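Local coordinates for esterase family protein (Staphylococcus aureus, PDB 6VH9) that is a serine hydrolase of the esterase D family that cleaves carboxylic esters and probably hydrolyses S-formylglutathione to formate and glutathione, at residues A[17-22]-A[91-96]; A[75-80]-A[95-100]; A[81-86]-A[122-127]; A[142-147]-A[250-255]; A[149-154]-A[174-179]. All coordinates share one frame; numbering follows the deposited sequence.

Contact 1: residues A[17-22]-A[91-96]; sequences MHQNLT and HSYYDY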
# COMPACT_ATOMS: atom_id res chain seq x y z
N MET A 17 17.28 4.88 7.33
CA MET A 17 16.69 4.21 6.18
C MET A 17 15.20 4.54 6.10
O MET A 17 14.57 4.91 7.10
CB MET A 17 16.91 2.69 6.23
CG MET A 17 16.26 2.03 7.42
SD MET A 17 16.50 0.25 7.36
CE MET A 17 15.94 -0.17 9.01
N HIS A 18 14.67 4.41 4.90
CA HIS A 18 13.23 4.33 4.72
C HIS A 18 12.69 3.12 5.46
O HIS A 18 13.33 2.06 5.51
CB HIS A 18 12.91 4.23 3.24
CG HIS A 18 13.06 5.52 2.52
ND1 HIS A 18 14.29 6.03 2.15
CD2 HIS A 18 12.14 6.44 2.13
CE1 HIS A 18 14.12 7.19 1.54
NE2 HIS A 18 12.82 7.46 1.52
N GLN A 19 11.53 3.31 6.06
CA GLN A 19 10.89 2.27 6.88
C GLN A 19 9.39 2.51 6.86
O GLN A 19 8.99 3.64 6.81
CB GLN A 19 11.37 2.40 8.32
CG GLN A 19 11.05 1.20 9.20
CD GLN A 19 12.04 0.08 9.07
OE1 GLN A 19 12.74 -0.03 8.11
NE2 GLN A 19 12.07 -0.79 10.05
N ASN A 20 8.63 1.43 6.74
CA ASN A 20 7.15 1.52 6.69
C ASN A 20 6.64 1.59 8.14
O ASN A 20 7.04 0.75 8.91
CB ASN A 20 6.57 0.32 5.95
CG ASN A 20 6.98 0.26 4.49
OD1 ASN A 20 6.49 1.02 3.67
ND2 ASN A 20 7.82 -0.69 4.14
N LEU A 21 5.44 2.16 8.25
CA LEU A 21 4.73 2.32 9.53
C LEU A 21 3.25 2.33 9.17
O LEU A 21 2.91 2.86 8.15
CB LEU A 21 5.19 3.66 10.12
CG LEU A 21 4.34 4.27 11.21
CD1 LEU A 21 4.49 3.50 12.49
CD2 LEU A 21 4.75 5.70 11.44
N THR A 22 2.42 1.70 9.97
CA THR A 22 0.98 1.78 9.70
C THR A 22 0.26 2.46 10.85
O THR A 22 0.67 2.35 12.02
CB THR A 22 0.36 0.40 9.43
OG1 THR A 22 0.49 -0.41 10.59
CG2 THR A 22 1.05 -0.29 8.25
N HIS A 91 20.52 -1.82 14.13
CA HIS A 91 19.90 -0.51 14.17
C HIS A 91 19.51 -0.11 15.58
O HIS A 91 19.36 -0.94 16.48
CB HIS A 91 18.63 -0.47 13.30
CG HIS A 91 18.89 -0.60 11.84
ND1 HIS A 91 19.27 0.46 11.05
CD2 HIS A 91 18.77 -1.67 11.01
CE1 HIS A 91 19.38 0.06 9.79
NE2 HIS A 91 19.08 -1.23 9.74
N SER A 92 19.30 1.20 15.75
CA SER A 92 18.90 1.78 17.03
C SER A 92 17.39 1.71 17.18
O SER A 92 16.69 2.71 17.18
CB SER A 92 19.38 3.23 17.11
OG SER A 92 20.78 3.30 16.86
N TYR A 93 16.89 0.50 17.39
CA TYR A 93 15.44 0.31 17.33
C TYR A 93 14.73 0.71 18.62
O TYR A 93 13.54 1.02 18.57
CB TYR A 93 15.11 -1.13 16.96
CG TYR A 93 15.02 -1.38 15.46
CD1 TYR A 93 14.01 -0.78 14.71
CD2 TYR A 93 15.90 -2.24 14.81
CE1 TYR A 93 13.89 -1.01 13.35
CE2 TYR A 93 15.78 -2.50 13.45
CZ TYR A 93 14.76 -1.88 12.73
OH TYR A 93 14.61 -2.11 11.38
N TYR A 94 15.42 0.73 19.77
CA TYR A 94 14.81 1.34 20.95
C TYR A 94 14.54 2.82 20.70
O TYR A 94 13.42 3.31 20.90
CB TYR A 94 15.73 1.15 22.17
CG TYR A 94 15.19 1.76 23.44
CD1 TYR A 94 15.41 3.11 23.74
CD2 TYR A 94 14.45 1.01 24.35
CE1 TYR A 94 14.91 3.68 24.90
CE2 TYR A 94 13.95 1.57 25.52
CZ TYR A 94 14.19 2.91 25.79
OH TYR A 94 13.71 3.48 26.95
N ASP A 95 15.57 3.54 20.25
CA ASP A 95 15.43 4.96 19.94
C ASP A 95 14.40 5.20 18.85
O ASP A 95 13.74 6.25 18.83
CB ASP A 95 16.79 5.53 19.53
CG ASP A 95 17.79 5.59 20.68
OD1 ASP A 95 17.41 5.25 21.83
OD2 ASP A 95 18.95 5.99 20.43
N TYR A 96 14.27 4.26 17.91
CA TYR A 96 13.33 4.41 16.81
C TYR A 96 11.89 4.49 17.32
O TYR A 96 11.09 5.29 16.82
CB TYR A 96 13.49 3.24 15.83
CG TYR A 96 12.53 3.32 14.66
CD1 TYR A 96 12.56 4.41 13.80
CD2 TYR A 96 11.61 2.31 14.43
CE1 TYR A 96 11.66 4.50 12.71
CE2 TYR A 96 10.71 2.40 13.36
CZ TYR A 96 10.75 3.48 12.51
OH TYR A 96 9.85 3.54 11.46
O HOH W 1 7.93 1.58 11.41
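Met17 and Gln19 on strand 17-26 meet His91 just before helix 93-107 and Tyr93 and Tyr96 in its first turn, in a buried sheet-to-helix contact of mixed character, part apolar, part polar. Met17 CE lies over one face of the His91 imidazole, 3.6 Å from the ring centroid and 20° off the normal, a CH-pi contact displaced toward the rim; SD stands obliquely to the same ring. A chi1 of 62° places CG between the backbone N and carbonyl carbon, and the chain then runs straight out, carrying CE also to 3.3 Å from Tyr93 OH. His91 NE2 is occupied by Asp80 of the second subunit, so the ring that Met17 covers is fixed from across the subunit boundary. Gln19 bends at chi2 and brings NE2 to the edge of the Tyr93 ring, near its plane, where a weak hydrogen bond of 3.2 Å runs from NE2 to Tyr93 OH at 130°. The stronger partner of NE2 is Asn78 O. The aliphatic part of Gln19 serves the other tyrosine: CG is 3.5 Å from Tyr96 OH, and the amide plane stands nearly perpendicular to that ring. A water in the plane of the Tyr96 ring extends the polar link, bonded to Tyr96 OH and donating to Asn20 O at 2.8 Å. Strand 17-26 runs between strands 3-12 and 72-76 of the sheet; Tyr96 also packs on Tyr10 and Ser12 of strand 3-12, while Leu21 continues the packing along helix 93-107 to Val100 and Val104.

Contact 2: residues A[75-80]-A[95-100]; sequences IMPNVD and DYILEV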
# COMPACT_ATOMS: atom_id res chain seq x y z
N ILE A 75 -0.77 2.99 16.40
CA ILE A 75 0.49 3.20 15.69
C ILE A 75 1.21 1.85 15.66
O ILE A 75 1.51 1.28 16.72
CB ILE A 75 1.35 4.26 16.39
CG1 ILE A 75 0.50 5.48 16.79
CG2 ILE A 75 2.55 4.64 15.54
CD1 ILE A 75 -0.13 6.21 15.62
N MET A 76 1.51 1.36 14.46
CA MET A 76 2.11 0.03 14.34
C MET A 76 3.44 0.11 13.60
O MET A 76 3.46 0.10 12.36
CB MET A 76 1.15 -0.94 13.63
CG MET A 76 0.01 -1.38 14.53
SD MET A 76 -1.51 -1.85 13.68
CE MET A 76 -2.00 -0.27 12.95
N PRO A 77 4.56 0.18 14.31
CA PRO A 77 5.86 0.28 13.64
C PRO A 77 6.44 -1.09 13.30
O PRO A 77 5.89 -2.14 13.66
CB PRO A 77 6.72 1.01 14.68
CG PRO A 77 6.11 0.66 15.99
CD PRO A 77 4.66 0.36 15.77
N ASN A 78 7.55 -1.07 12.56
CA ASN A 78 8.30 -2.27 12.21
C ASN A 78 9.69 -2.19 12.85
O ASN A 78 10.42 -1.21 12.63
CB ASN A 78 8.42 -2.41 10.68
CG ASN A 78 9.32 -3.57 10.27
OD1 ASN A 78 9.34 -4.64 10.91
ND2 ASN A 78 10.08 -3.37 9.21
N VAL A 79 10.07 -3.23 13.61
CA VAL A 79 11.41 -3.27 14.22
C VAL A 79 12.14 -4.58 13.93
O VAL A 79 13.12 -4.90 14.61
CB VAL A 79 11.37 -3.04 15.75
CG1 VAL A 79 10.65 -1.72 16.11
CG2 VAL A 79 10.75 -4.24 16.44
N ASP A 80 11.65 -5.36 12.98
CA ASP A 80 12.47 -6.46 12.44
C ASP A 80 12.73 -7.49 13.55
O ASP A 80 11.81 -7.81 14.31
CB ASP A 80 13.73 -5.83 11.82
CG ASP A 80 14.43 -6.74 10.84
OD1 ASP A 80 14.28 -6.53 9.62
OD2 ASP A 80 15.18 -7.65 11.30
N ASP A 95 15.57 3.54 20.25
CA ASP A 95 15.43 4.96 19.94
C ASP A 95 14.40 5.20 18.85
O ASP A 95 13.74 6.25 18.83
CB ASP A 95 16.79 5.53 19.53
CG ASP A 95 17.79 5.59 20.68
OD1 ASP A 95 17.41 5.25 21.83
OD2 ASP A 95 18.95 5.99 20.43
N TYR A 96 14.27 4.26 17.91
CA TYR A 96 13.33 4.41 16.81
C TYR A 96 11.89 4.49 17.32
O TYR A 96 11.09 5.29 16.82
CB TYR A 96 13.49 3.24 15.83
CG TYR A 96 12.53 3.32 14.66
CD1 TYR A 96 12.56 4.41 13.80
CD2 TYR A 96 11.61 2.31 14.43
CE1 TYR A 96 11.66 4.50 12.71
CE2 TYR A 96 10.71 2.40 13.36
CZ TYR A 96 10.75 3.48 12.51
OH TYR A 96 9.85 3.54 11.46
N ILE A 97 11.55 3.67 18.31
CA ILE A 97 10.20 3.73 18.87
C ILE A 97 9.93 5.11 19.47
O ILE A 97 8.83 5.67 19.32
CB ILE A 97 9.99 2.62 19.91
CG1 ILE A 97 10.03 1.25 19.23
CG2 ILE A 97 8.64 2.80 20.64
CD1 ILE A 97 9.04 1.08 18.08
N LEU A 98 10.93 5.70 20.14
CA LEU A 98 10.75 7.06 20.65
C LEU A 98 10.57 8.06 19.50
O LEU A 98 9.76 9.00 19.60
CB LEU A 98 11.95 7.47 21.51
CG LEU A 98 12.27 6.52 22.66
CD1 LEU A 98 13.40 7.08 23.51
CD2 LEU A 98 11.03 6.27 23.49
N GLU A 99 11.32 7.88 18.42
CA GLU A 99 11.16 8.76 17.26
C GLU A 99 9.76 8.61 16.67
O GLU A 99 9.11 9.61 16.35
CB GLU A 99 12.21 8.45 16.20
CG GLU A 99 12.01 9.27 14.92
CD GLU A 99 12.86 8.76 13.78
OE1 GLU A 99 12.33 8.02 12.91
OE2 GLU A 99 14.04 9.12 13.75
N VAL A 100 9.29 7.37 16.53
CA VAL A 100 7.96 7.15 15.96
C VAL A 100 6.91 7.82 16.84
O VAL A 100 6.03 8.52 16.33
CB VAL A 100 7.66 5.65 15.78
CG1 VAL A 100 6.17 5.46 15.38
CG2 VAL A 100 8.57 5.05 14.71
O HOH W 1 7.93 1.58 11.41
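Pro77 and Val79, on the chain leaving strand 72-76, close around the tip of Ile97 from helix 93-107. CD1 of Ile97 is the bump: it rests 3.6 Å from Pro77 CG and 3.8 Å from Val79 CG1, its side chain crossing both at about a right angle, so that the proline ring and the valine branch form the two walls of a hollow. A chi1 of -55° sets Val79 CG1 beside the backbone N, on the Ile97 side. One helical turn further on, Val100 fits against the strand end. Its CG1 slides past Ile75 CG2 in the opposite direction at 3.7 Å, while Val100 CG2 makes a looser contact with Pro77 CB at 4.4 Å. The same CG2 sits over one face of the Tyr96 ring, 3.5 Å above its plane and toward the rim, an i to i+4 packing within the helix. The Tyr96 ring packs beside Asn78 and Val79: Asn78 O approaches its CE2 obliquely to 3.7 Å, and Val79 CG1 lies more loosely at the ring edge. No direct polar bond joins the two segments; the water held by Tyr96 OH links them, accepting from Asn78 N at 2.9 Å. Asn78 OD1 in turn accepts from Asp80 N at 3.2 Å, an Asx turn that curves the chain beyond the hollow. Pro77 also packs on Met45 and Leu47 of strand 42-47. Helix 93-107 is the crossover of a beta-alpha-beta unit from strand 72-76 to parallel strand 117-122, a unit from which the alpha/beta-hydrolase sheet is built.

Contact 3: residues A[81-86]-A[122-127]; sequences HSAYAN and HSMGGY. With NA (sodium ion), chain E.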
# COMPACT_ATOMS: atom_id res chain seq x y z
N HIS A 81 13.95 -8.01 13.66
CA HIS A 81 14.36 -8.98 14.67
C HIS A 81 15.08 -8.34 15.85
O HIS A 81 15.90 -8.99 16.50
CB HIS A 81 15.28 -10.04 14.04
CG HIS A 81 14.57 -11.12 13.28
ND1 HIS A 81 15.16 -12.33 13.00
CD2 HIS A 81 13.32 -11.18 12.74
CE1 HIS A 81 14.31 -13.09 12.32
NE2 HIS A 81 13.19 -12.41 12.15
N SER A 82 14.83 -7.05 16.11
CA SER A 82 15.65 -6.26 17.03
C SER A 82 15.36 -6.50 18.51
O SER A 82 16.11 -6.00 19.34
CB SER A 82 15.47 -4.78 16.75
OG SER A 82 14.11 -4.43 17.02
N ALA A 83 14.21 -7.08 18.85
CA ALA A 83 13.73 -7.12 20.24
C ALA A 83 13.61 -5.73 20.85
O ALA A 83 13.77 -5.56 22.06
CB ALA A 83 14.62 -8.02 21.12
N TYR A 84 13.37 -4.71 20.01
CA TYR A 84 13.15 -3.33 20.47
C TYR A 84 14.36 -2.77 21.21
O TYR A 84 14.23 -1.92 22.09
CB TYR A 84 11.87 -3.24 21.32
CG TYR A 84 10.67 -3.63 20.49
CD1 TYR A 84 9.99 -2.69 19.72
CD2 TYR A 84 10.24 -4.95 20.43
CE1 TYR A 84 8.91 -3.05 18.94
CE2 TYR A 84 9.16 -5.33 19.65
CZ TYR A 84 8.50 -4.37 18.91
OH TYR A 84 7.43 -4.74 18.11
N ALA A 85 15.55 -3.25 20.86
CA ALA A 85 16.79 -2.80 21.47
C ALA A 85 17.55 -1.88 20.52
O ALA A 85 17.42 -1.98 19.30
CB ALA A 85 17.68 -3.99 21.83
N ASN A 86 18.37 -1.01 21.10
CA ASN A 86 19.47 -0.44 20.32
C ASN A 86 20.51 -1.53 20.16
O ASN A 86 21.22 -1.89 21.11
CB ASN A 86 20.04 0.81 20.99
CG ASN A 86 19.05 1.97 20.98
OD1 ASN A 86 18.22 2.11 20.06
ND2 ASN A 86 19.11 2.80 22.02
N HIS A 122 2.66 -8.18 21.63
CA HIS A 122 2.68 -9.59 21.96
C HIS A 122 4.07 -10.18 21.76
O HIS A 122 4.79 -9.81 20.83
CB HIS A 122 1.65 -10.38 21.14
CG HIS A 122 1.93 -10.40 19.67
ND1 HIS A 122 1.51 -9.40 18.82
CD2 HIS A 122 2.58 -11.30 18.89
CE1 HIS A 122 1.88 -9.68 17.58
NE2 HIS A 122 2.52 -10.84 17.60
N SER A 123 4.44 -11.10 22.65
CA SER A 123 5.65 -11.92 22.54
C SER A 123 6.87 -11.00 22.56
O SER A 123 7.06 -10.29 23.55
CB SER A 123 5.51 -12.84 21.32
OG SER A 123 6.57 -13.78 21.26
N MET A 124 7.72 -10.99 21.52
CA MET A 124 8.80 -10.01 21.47
C MET A 124 8.27 -8.60 21.66
O MET A 124 8.93 -7.75 22.28
CB MET A 124 9.55 -10.13 20.13
CG MET A 124 10.77 -9.23 20.00
SD MET A 124 11.53 -9.28 18.36
CE MET A 124 10.38 -8.25 17.43
N GLY A 125 7.06 -8.33 21.16
CA GLY A 125 6.45 -7.03 21.36
C GLY A 125 5.91 -6.79 22.75
O GLY A 125 5.74 -5.63 23.16
N GLY A 126 5.58 -7.86 23.47
CA GLY A 126 5.24 -7.70 24.88
C GLY A 126 6.48 -7.44 25.72
O GLY A 126 6.42 -6.71 26.72
N TYR A 127 7.60 -8.06 25.35
CA TYR A 127 8.90 -7.71 25.91
C TYR A 127 9.23 -6.25 25.66
O TYR A 127 9.62 -5.51 26.57
CB TYR A 127 9.94 -8.64 25.31
CG TYR A 127 11.39 -8.36 25.60
CD1 TYR A 127 12.22 -7.83 24.63
CD2 TYR A 127 11.95 -8.68 26.84
CE1 TYR A 127 13.57 -7.62 24.86
CE2 TYR A 127 13.30 -8.47 27.09
CZ TYR A 127 14.10 -7.93 26.10
OH TYR A 127 15.44 -7.73 26.33
NA NA E . 8.06 -13.00 19.63
O HOH W 2 6.76 -14.77 19.11
O HOH W 3 9.37 -14.32 20.21
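Met124, Gly125 and Tyr127, at the start of helix 124-135, receive the Ala83-Tyr84 corner of the loop 81-86. The apolar contacts centre on Met124. A chi1 of -176° puts Met124 CG, anti to the backbone N, 4.2 Å from Ala83 CB, and the bend at chi3 turns Met124 CE to 3.9 Å from Tyr84 CE2. Ala83 CB also touches Tyr127 CE1. Closer contacts involve backbone atoms: Met124 SD lies 3.5 Å from Ala83 N, Ala83 O meets the Tyr127 ring at its edge, and Tyr84 CE2 approaches Gly125 CA obliquely at 3.6 Å, where the glycine presents bare backbone to the ring. The two segments share no direct hydrogen bond; bonds within each and to outside partners shape them. A type I' turn spans Ser82 to Ala85, and Ser82 OG accepts from Tyr84 N at 3.1 Å, an ST turn that holds the corner in shape. Tyr84 OH is bonded to His48 O and Tyr127 OH to His180 O, which fixes both rings at their far ends, and Lys131 NZ of helix 124-135 donates to Ala83 O. Beside the packing, Ser123 OG binds a sodium ion at 2.3 Å together with two waters, Leu50 and Met124 completing the site. Ser123 has the strained backbone of a nucleophile elbow (phi 62°, psi -120°) and is the predicted nucleophile of a charge-relay system with Asp207 and His236, OG also making a weak hydrogen bond with His236 NE2. Between the segments packing thus sets Met124 next to the predicted nucleophile and the sodium ion, and Lys131 adds a polar tie from helix to loop.

Contact 4: residues A[142-147]-A[250-255]; sequences KAVPLS and TWMVND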
# COMPACT_ATOMS: atom_id res chain seq x y z
N LYS A 142 -0.90 3.49 30.50
CA LYS A 142 -1.22 2.08 30.60
C LYS A 142 -0.37 1.28 29.62
O LYS A 142 -0.06 1.75 28.52
CB LYS A 142 -2.71 1.81 30.31
CG LYS A 142 -3.67 2.70 31.10
CD LYS A 142 -5.12 2.47 30.69
CE LYS A 142 -6.06 3.39 31.47
NZ LYS A 142 -7.49 3.01 31.34
N ALA A 143 -0.05 0.05 30.01
CA ALA A 143 0.77 -0.84 29.20
C ALA A 143 0.21 -2.25 29.26
O ALA A 143 -0.17 -2.73 30.34
CB ALA A 143 2.23 -0.84 29.69
N VAL A 144 0.16 -2.91 28.11
CA VAL A 144 -0.44 -4.24 28.00
C VAL A 144 0.50 -5.23 27.32
O VAL A 144 0.45 -5.38 26.09
CB VAL A 144 -1.76 -4.16 27.25
CG1 VAL A 144 -2.51 -5.49 27.32
CG2 VAL A 144 -2.61 -3.04 27.82
N PRO A 145 1.35 -5.92 28.08
CA PRO A 145 2.12 -7.03 27.50
C PRO A 145 1.21 -8.23 27.25
O PRO A 145 0.53 -8.71 28.16
CB PRO A 145 3.18 -7.35 28.57
CG PRO A 145 3.19 -6.15 29.49
CD PRO A 145 1.77 -5.62 29.45
N LEU A 146 1.22 -8.72 26.02
CA LEU A 146 0.48 -9.92 25.64
C LEU A 146 1.46 -11.06 25.37
O LEU A 146 2.34 -10.92 24.52
CB LEU A 146 -0.36 -9.68 24.39
CG LEU A 146 -1.29 -8.47 24.41
CD1 LEU A 146 -2.00 -8.35 23.07
CD2 LEU A 146 -2.27 -8.59 25.56
N SER A 147 1.28 -12.19 26.05
CA SER A 147 2.08 -13.37 25.78
C SER A 147 3.56 -13.01 25.78
O SER A 147 4.33 -13.42 24.91
CB SER A 147 1.69 -13.95 24.42
OG SER A 147 0.34 -14.38 24.37
N THR A 250 -10.62 -2.30 24.99
CA THR A 250 -11.73 -1.86 25.83
C THR A 250 -11.23 -1.43 27.20
O THR A 250 -11.67 -0.41 27.74
CB THR A 250 -12.76 -2.98 25.98
OG1 THR A 250 -13.25 -3.34 24.69
CG2 THR A 250 -13.92 -2.52 26.86
N TRP A 251 -10.28 -2.19 27.76
CA TRP A 251 -9.73 -1.86 29.07
C TRP A 251 -8.99 -0.52 29.03
O TRP A 251 -9.15 0.31 29.93
CB TRP A 251 -8.81 -2.99 29.53
CG TRP A 251 -8.05 -2.73 30.80
CD1 TRP A 251 -8.49 -2.93 32.07
CD2 TRP A 251 -6.71 -2.24 30.91
NE1 TRP A 251 -7.52 -2.59 32.97
CE2 TRP A 251 -6.41 -2.16 32.29
CE3 TRP A 251 -5.74 -1.85 29.99
CZ2 TRP A 251 -5.18 -1.71 32.76
CZ3 TRP A 251 -4.52 -1.41 30.45
CH2 TRP A 251 -4.24 -1.34 31.83
N MET A 252 -8.16 -0.29 28.01
CA MET A 252 -7.34 0.93 28.05
C MET A 252 -8.19 2.19 27.90
O MET A 252 -7.84 3.23 28.46
CB MET A 252 -6.19 0.90 27.03
CG MET A 252 -6.46 0.31 25.67
SD MET A 252 -4.92 0.20 24.70
CE MET A 252 -4.53 -1.54 24.86
N VAL A 253 -9.29 2.13 27.16
CA VAL A 253 -10.04 3.39 26.91
C VAL A 253 -11.06 3.67 28.01
O VAL A 253 -11.57 4.76 28.04
CB VAL A 253 -10.74 3.40 25.54
CG1 VAL A 253 -9.75 3.15 24.42
CG2 VAL A 253 -11.85 2.39 25.49
N ASN A 254 -11.32 2.71 28.87
CA ASN A 254 -12.32 2.93 29.94
C ASN A 254 -11.59 3.31 31.23
O ASN A 254 -10.70 2.57 31.63
CB ASN A 254 -13.29 1.76 29.99
CG ASN A 254 -14.21 1.83 28.80
OD1 ASN A 254 -14.89 2.82 28.58
ND2 ASN A 254 -14.28 0.74 28.06
N ASP A 255 -11.95 4.49 31.75
CA ASP A 255 -11.43 5.19 32.96
C ASP A 255 -10.12 5.92 32.63
O ASP A 255 -9.10 5.25 32.38
CB ASP A 255 -11.21 4.19 34.10
CG ASP A 255 -12.51 3.69 34.69
OD1 ASP A 255 -13.56 4.30 34.42
OD2 ASP A 255 -12.57 2.68 35.43
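Lys142 sends its CG beside the backbone N (chi1 -50°) and runs fully extended from there, which takes its ammonium group from strand 142-146 to the C-terminal end of helix 238-253. Trp251, with CG anti to its own N (chi1 174°), turns its indole toward the strand, one face to the lysine's CD. The lysine chain crosses the indole obliquely, with Lys142 CB 3.7 Å from Trp251 CZ3. At the far end NZ donates to Met252 O and to Asp255 O, each at 2.9 Å, with a weak third bond to Trp251 O. The Asp255 bond lies in the carbonyl plane with a C=O...N angle of 158°; NZ approaches Met252 O from above its plane. The buried lysine thus collects the Trp251 and Met252 carbonyls at the helix end, where the helix dipole would probably favour its positive charge, and the O of the C-terminal residue Asp255, which is poorly ordered. Val144, two residues along the strand, adds the apolar half of the contact. Its CG2 meets Trp251 CZ3 at 3.6 Å and Met252 CE at 3.8 Å, the valine and indole sliding past each other in opposite directions. Trp251 also packs on Leu200 of strand 198-204, and Met252 on Phe118 of strand 117-122. The C-terminal helix, which follows the loop bearing the predicted catalytic His236, packs on the central parallel strands, as in the alpha/beta-hydrolase fold.

Contact 5: residues A[149-154]-A[174-179]; sequences VFEAQN and SVKGTE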
# COMPACT_ATOMS: atom_id res chain seq x y z
N VAL A 149 7.58 -12.14 26.64
CA VAL A 149 8.82 -12.63 27.21
C VAL A 149 9.22 -11.66 28.31
O VAL A 149 9.52 -10.49 28.04
CB VAL A 149 9.93 -12.72 26.15
CG1 VAL A 149 11.22 -13.22 26.79
CG2 VAL A 149 9.51 -13.61 25.00
N PHE A 150 9.23 -12.12 29.56
CA PHE A 150 9.74 -11.31 30.66
C PHE A 150 11.13 -11.74 31.11
O PHE A 150 11.92 -10.90 31.55
CB PHE A 150 8.80 -11.35 31.87
CG PHE A 150 7.46 -10.73 31.62
CD1 PHE A 150 7.33 -9.35 31.50
CD2 PHE A 150 6.33 -11.52 31.53
CE1 PHE A 150 6.09 -8.77 31.28
CE2 PHE A 150 5.09 -10.95 31.30
CZ PHE A 150 4.96 -9.58 31.17
N GLU A 151 11.42 -13.03 31.07
CA GLU A 151 12.78 -13.52 31.28
C GLU A 151 13.49 -13.52 29.93
O GLU A 151 13.24 -14.39 29.09
CB GLU A 151 12.78 -14.91 31.92
CG GLU A 151 14.19 -15.48 32.13
CD GLU A 151 15.18 -14.43 32.63
OE1 GLU A 151 16.09 -14.05 31.86
OE2 GLU A 151 15.06 -14.00 33.80
N ALA A 152 14.34 -12.52 29.73
CA ALA A 152 15.03 -12.23 28.45
C ALA A 152 15.79 -13.41 27.85
O ALA A 152 15.95 -13.41 26.66
CB ALA A 152 15.90 -11.02 28.57
N GLN A 153 16.23 -14.38 28.64
CA GLN A 153 16.94 -15.54 28.05
C GLN A 153 15.98 -16.32 27.14
O GLN A 153 16.43 -16.88 26.17
CB GLN A 153 17.66 -16.39 29.11
CG GLN A 153 18.83 -15.67 29.78
CD GLN A 153 19.52 -16.43 30.88
OE1 GLN A 153 18.95 -17.31 31.52
NE2 GLN A 153 20.77 -16.09 31.14
N ASN A 154 14.70 -16.41 27.52
CA ASN A 154 13.65 -17.10 26.74
C ASN A 154 13.53 -16.55 25.30
O ASN A 154 13.07 -17.29 24.48
CB ASN A 154 12.32 -17.10 27.47
CG ASN A 154 12.37 -17.79 28.82
OD1 ASN A 154 13.29 -18.56 29.09
ND2 ASN A 154 11.38 -17.54 29.65
N SER A 174 25.52 -13.04 29.65
CA SER A 174 24.13 -13.13 30.15
C SER A 174 23.50 -11.74 30.12
O SER A 174 24.21 -10.78 30.20
CB SER A 174 24.06 -13.75 31.50
OG SER A 174 24.18 -12.78 32.52
N VAL A 175 22.19 -11.69 30.03
CA VAL A 175 21.51 -10.41 30.00
C VAL A 175 20.97 -10.01 31.36
O VAL A 175 20.45 -8.89 31.52
CB VAL A 175 20.39 -10.41 28.94
CG1 VAL A 175 20.99 -10.56 27.56
CG2 VAL A 175 19.43 -11.54 29.23
N LYS A 176 21.07 -10.90 32.35
CA LYS A 176 20.58 -10.58 33.68
C LYS A 176 21.31 -9.36 34.23
O LYS A 176 22.53 -9.24 34.11
CB LYS A 176 20.72 -11.77 34.62
CG LYS A 176 20.01 -13.03 34.12
CD LYS A 176 18.47 -12.84 34.06
CE LYS A 176 17.90 -12.09 35.28
NZ LYS A 176 16.40 -12.07 35.31
N GLY A 177 20.54 -8.43 34.81
CA GLY A 177 21.09 -7.23 35.39
C GLY A 177 21.48 -6.15 34.41
O GLY A 177 22.17 -5.21 34.80
N THR A 178 21.09 -6.27 33.14
CA THR A 178 21.35 -5.30 32.08
C THR A 178 20.05 -4.65 31.63
O THR A 178 18.95 -5.04 32.05
CB THR A 178 22.06 -5.95 30.89
OG1 THR A 178 21.11 -6.70 30.13
CG2 THR A 178 23.15 -6.90 31.36
N GLU A 179 20.19 -3.66 30.74
CA GLU A 179 19.06 -2.99 30.12
C GLU A 179 18.18 -3.94 29.31
O GLU A 179 17.09 -3.55 28.90
CB GLU A 179 19.56 -1.87 29.20
CG GLU A 179 20.62 -2.35 28.19
CD GLU A 179 22.05 -2.35 28.74
OE1 GLU A 179 22.30 -3.00 29.78
OE2 GLU A 179 22.93 -1.70 28.13
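Two irregular segments come together here: residues 149-154 turn into helix 153-156, and residues 174-179 form a loop with a type II turn from Val175 to Thr178. Their backbones come nearest at Ala152 and Val175, whose CA atoms are 6.9 Å apart. Gly177 takes the positive phi of the turn, and Val175 O accepts from both Thr178 N and Thr178 OG1, the two donors on the same face of its plane. Between the segments the polar link is a salt bridge, Lys176 NZ to Glu151 OE2 at 2.8 Å, using the syn lone pair of the carboxylate; Asp181 is a second, long and weak partner of NZ. Lys176 bends at chi2 and chi3, the two side chains crossing at about a right angle. The other oxygen, Glu151 OE1, accepts from Gln153 N through its anti lone pair in a nearly straight capping bond (171°). The carboxylate is therefore held at both oxygens, tying the helix start to the loop. Beside the salt bridge, Ala152 CB touches Val175 CG2 at 3.6 Å. Ala152 also packs on Tyr127 of helix 124-135, Val175 on His180 ahead of helix 182-191, and Phe150 stacks on Phe216 of helix 210-222.

How the contacts relate
Contacts 1 and 2 share helix 93-107, Tyr96 and one water; with centres 5 Å apart they pack that helix on neighbouring strands 17-26 and 72-76. Contact 3 joins them through the loop between strand 72-76 and helix 93-107: Val79 CG2 lies 3.3 Å from Tyr84 CE1, Asn86 ND2 3.0 Å from Asp95 OD1. It holds Ser123 and the sodium site, the side chains of Met124 and His236 about 8 Å apart. Contact 4, across the chain's centre from contacts 1 and 2, is joined to contact 3 by a probable hydrogen bond, Ser123 N to Leu146 O at 2.8 Å. Tyr127 reaches contact 5, where the Ala152 side chain is about 12 Å from the sodium ion.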